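Local coordinates for COPII coat assembly protein SEC16 (PDB 3MZK) that takes part in initiating assembly of the COPII coat that forms transport vesicles at the endoplasmic reticulum, and in cargo selection and autophagy, at residues F280-G285 against T299-G304. Residues are numbered along the deposited sequence; the frame is centred on the assembly and turned at random.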
loop_
_atom_site.group_PDB
_atom_site.type_symbol
_atom_site.label_atom_id
_atom_site.label_comp_id
_atom_site.label_asym_id
_atom_site.label_seq_id
_atom_site.Cartn_x
_atom_site.Cartn_y
_atom_site.Cartn_z
ATOM N N PHE B 280 -6.465 -17.271 3.044
ATOM C CA PHE B 280 -7.241 -18.445 2.665
ATOM C C PHE B 280 -6.583 -19.753 3.094
ATOM O O PHE B 280 -7.255 -20.676 3.551
ATOM C CB PHE B 280 -7.487 -18.470 1.157
ATOM C CG PHE B 280 -7.876 -19.816 0.642
ATOM C CD1 PHE B 280 -9.148 -20.309 0.850
ATOM C CD2 PHE B 280 -6.962 -20.603 -0.030
ATOM C CE1 PHE B 280 -9.505 -21.558 0.386
ATOM C CE2 PHE B 280 -7.314 -21.852 -0.492
ATOM C CZ PHE B 280 -8.586 -22.327 -0.283
ATOM N N LEU B 281 -5.268 -19.840 2.934
ATOM C CA LEU B 281 -4.556 -21.068 3.256
ATOM C C LEU B 281 -4.587 -21.355 4.753
ATOM O O LEU B 281 -4.828 -22.485 5.179
ATOM C CB LEU B 281 -3.116 -21.010 2.747
ATOM C CG LEU B 281 -2.949 -21.131 1.230
ATOM C CD1 LEU B 281 -1.488 -21.054 0.832
ATOM C CD2 LEU B 281 -3.558 -22.424 0.751
ATOM N N ILE B 282 -4.351 -20.325 5.554
ATOM C CA ILE B 282 -4.374 -20.483 6.996
ATOM C C ILE B 282 -5.795 -20.711 7.517
ATOM O O ILE B 282 -6.044 -21.666 8.249
ATOM C CB ILE B 282 -3.722 -19.289 7.679
ATOM C CG1 ILE B 282 -2.283 -19.147 7.179
ATOM C CG2 ILE B 282 -3.763 -19.456 9.185
ATOM C CD1 ILE B 282 -1.570 -17.926 7.707
ATOM N N GLU B 283 -6.729 -19.850 7.130
ATOM C CA GLU B 283 -8.127 -20.022 7.522
ATOM C C GLU B 283 -8.658 -21.413 7.189
ATOM O O GLU B 283 -9.364 -22.029 7.987
ATOM C CB GLU B 283 -8.999 -18.964 6.852
ATOM C CG GLU B 283 -8.884 -17.603 7.492
ATOM C CD GLU B 283 -9.347 -17.618 8.928
ATOM O OE1 GLU B 283 -10.448 -18.150 9.184
ATOM O OE2 GLU B 283 -8.610 -17.114 9.801
ATOM N N PHE B 284 -8.314 -21.899 6.003
ATOM C CA PHE B 284 -8.787 -23.192 5.531
ATOM C C PHE B 284 -8.002 -24.329 6.191
ATOM O O PHE B 284 -8.536 -25.417 6.421
ATOM C CB PHE B 284 -8.665 -23.273 4.005
ATOM C CG PHE B 284 -9.421 -24.416 3.395
ATOM C CD1 PHE B 284 -9.040 -24.938 2.173
ATOM C CD2 PHE B 284 -10.520 -24.957 4.033
ATOM C CE1 PHE B 284 -9.735 -25.989 1.604
ATOM C CE2 PHE B 284 -11.215 -26.006 3.472
ATOM C CZ PHE B 284 -10.824 -26.521 2.254
ATOM N N GLY B 285 -6.732 -24.071 6.490
ATOM C CA GLY B 285 -5.905 -25.025 7.209
ATOM C C GLY B 285 -6.349 -25.210 8.652
ATOM O O GLY B 285 -6.019 -26.210 9.286
ATOM N N THR B 299 -0.569 -29.590 4.882
ATOM C CA THR B 299 -0.289 -29.308 3.477
ATOM C C THR B 299 -0.471 -27.810 3.203
ATOM O O THR B 299 0.428 -27.155 2.673
ATOM C CB THR B 299 -1.185 -30.150 2.538
ATOM O OG1 THR B 299 -1.035 -31.540 2.849
ATOM C CG2 THR B 299 -0.810 -29.934 1.089
ATOM N N LEU B 300 -1.621 -27.264 3.593
ATOM C CA LEU B 300 -1.885 -25.839 3.391
ATOM C C LEU B 300 -0.862 -24.954 4.094
ATOM O O LEU B 300 -0.401 -23.969 3.521
ATOM C CB LEU B 300 -3.307 -25.459 3.821
ATOM C CG LEU B 300 -4.432 -26.339 3.265
ATOM C CD1 LEU B 300 -5.771 -25.629 3.361
ATOM C CD2 LEU B 300 -4.142 -26.744 1.829
ATOM N N PHE B 301 -0.502 -25.308 5.325
ATOM C CA PHE B 301 0.465 -24.530 6.104
ATOM C C PHE B 301 1.838 -24.524 5.441
ATOM O O PHE B 301 2.529 -23.500 5.431
ATOM C CB PHE B 301 0.580 -25.068 7.537
ATOM C CG PHE B 301 -0.665 -24.889 8.357
ATOM C CD1 PHE B 301 -1.547 -23.852 8.089
ATOM C CD2 PHE B 301 -0.959 -25.764 9.392
ATOM C CE1 PHE B 301 -2.701 -23.685 8.849
ATOM C CE2 PHE B 301 -2.114 -25.604 10.157
ATOM C CZ PHE B 301 -2.985 -24.563 9.885
ATOM N N ILE B 302 2.226 -25.674 4.899
ATOM C CA ILE B 302 3.478 -25.801 4.159
ATOM C C ILE B 302 3.499 -24.881 2.936
ATOM O O ILE B 302 4.447 -24.113 2.732
ATOM C CB ILE B 302 3.701 -27.250 3.704
ATOM C CG1 ILE B 302 3.974 -28.143 4.916
ATOM C CG2 ILE B 302 4.852 -27.331 2.720
ATOM C CD1 ILE B 302 3.818 -29.628 4.639
ATOM N N ILE B 303 2.451 -24.959 2.123
ATOM C CA ILE B 303 2.337 -24.095 0.955
ATOM C C ILE B 303 2.390 -22.632 1.372
ATOM O O ILE B 303 2.996 -21.807 0.693
ATOM C CB ILE B 303 1.032 -24.348 0.190
ATOM C CG1 ILE B 303 0.971 -25.793 -0.298
ATOM C CG2 ILE B 303 0.914 -23.398 -0.985
ATOM C CD1 ILE B 303 -0.366 -26.170 -0.888
ATOM N N GLY B 304 1.753 -22.318 2.495
ATOM C CA GLY B 304 1.699 -20.955 2.986
ATOM C C GLY B 304 2.975 -20.524 3.674
ATOM O O GLY B 304 3.098 -19.383 4.114
#
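With chi1 at -50°, Leu300 sets its CG anti to its own carbonyl carbon, while Phe284, with chi1 at -166°, has CG anti to the backbone N; the two side chains cross obliquely, Leu300 CD1 lying 3.5 Å from Phe284 CD1. Leu300 CD1 also stands 3.6 Å from Gly285 N, and Leu300 CB rests 3.6 Å from Leu281 O, a carbonyl that already accepts the hydrogen bond of Gly285 N within its helix. Leu281 sends CD1 to meet Ile303 CG2 at 3.8 Å, those side chains crossing at about a right angle, and also touches Gly304 CA just past the helix end. Helices 275-290 and 294-303 thus form an antiparallel alpha-hairpin in the Sec23-binding domain of Sec16, their axes 8.6 Å apart and 161° between their directions. Trp252 and Val256 of helix 252-261 adjoin Leu300, and Leu105 of helix 101-111 reaches Ile303. Phe301 starts away from helix 275-290, yet its ring returns to the backbone there: CZ comes within 3.5 Å of Gly285 O, and CE1 lies 3.8 Å from Gly285 CA, where a CB would probably crowd the ring. Ile282 O meets the ring edge, near its plane. An alanine in place of Phe301 would probably open a gap beside Gly285 and leave Phe321 without this ring beside it. Gly285 O is hydrogen-bonded to Thr289 OG1 one turn on.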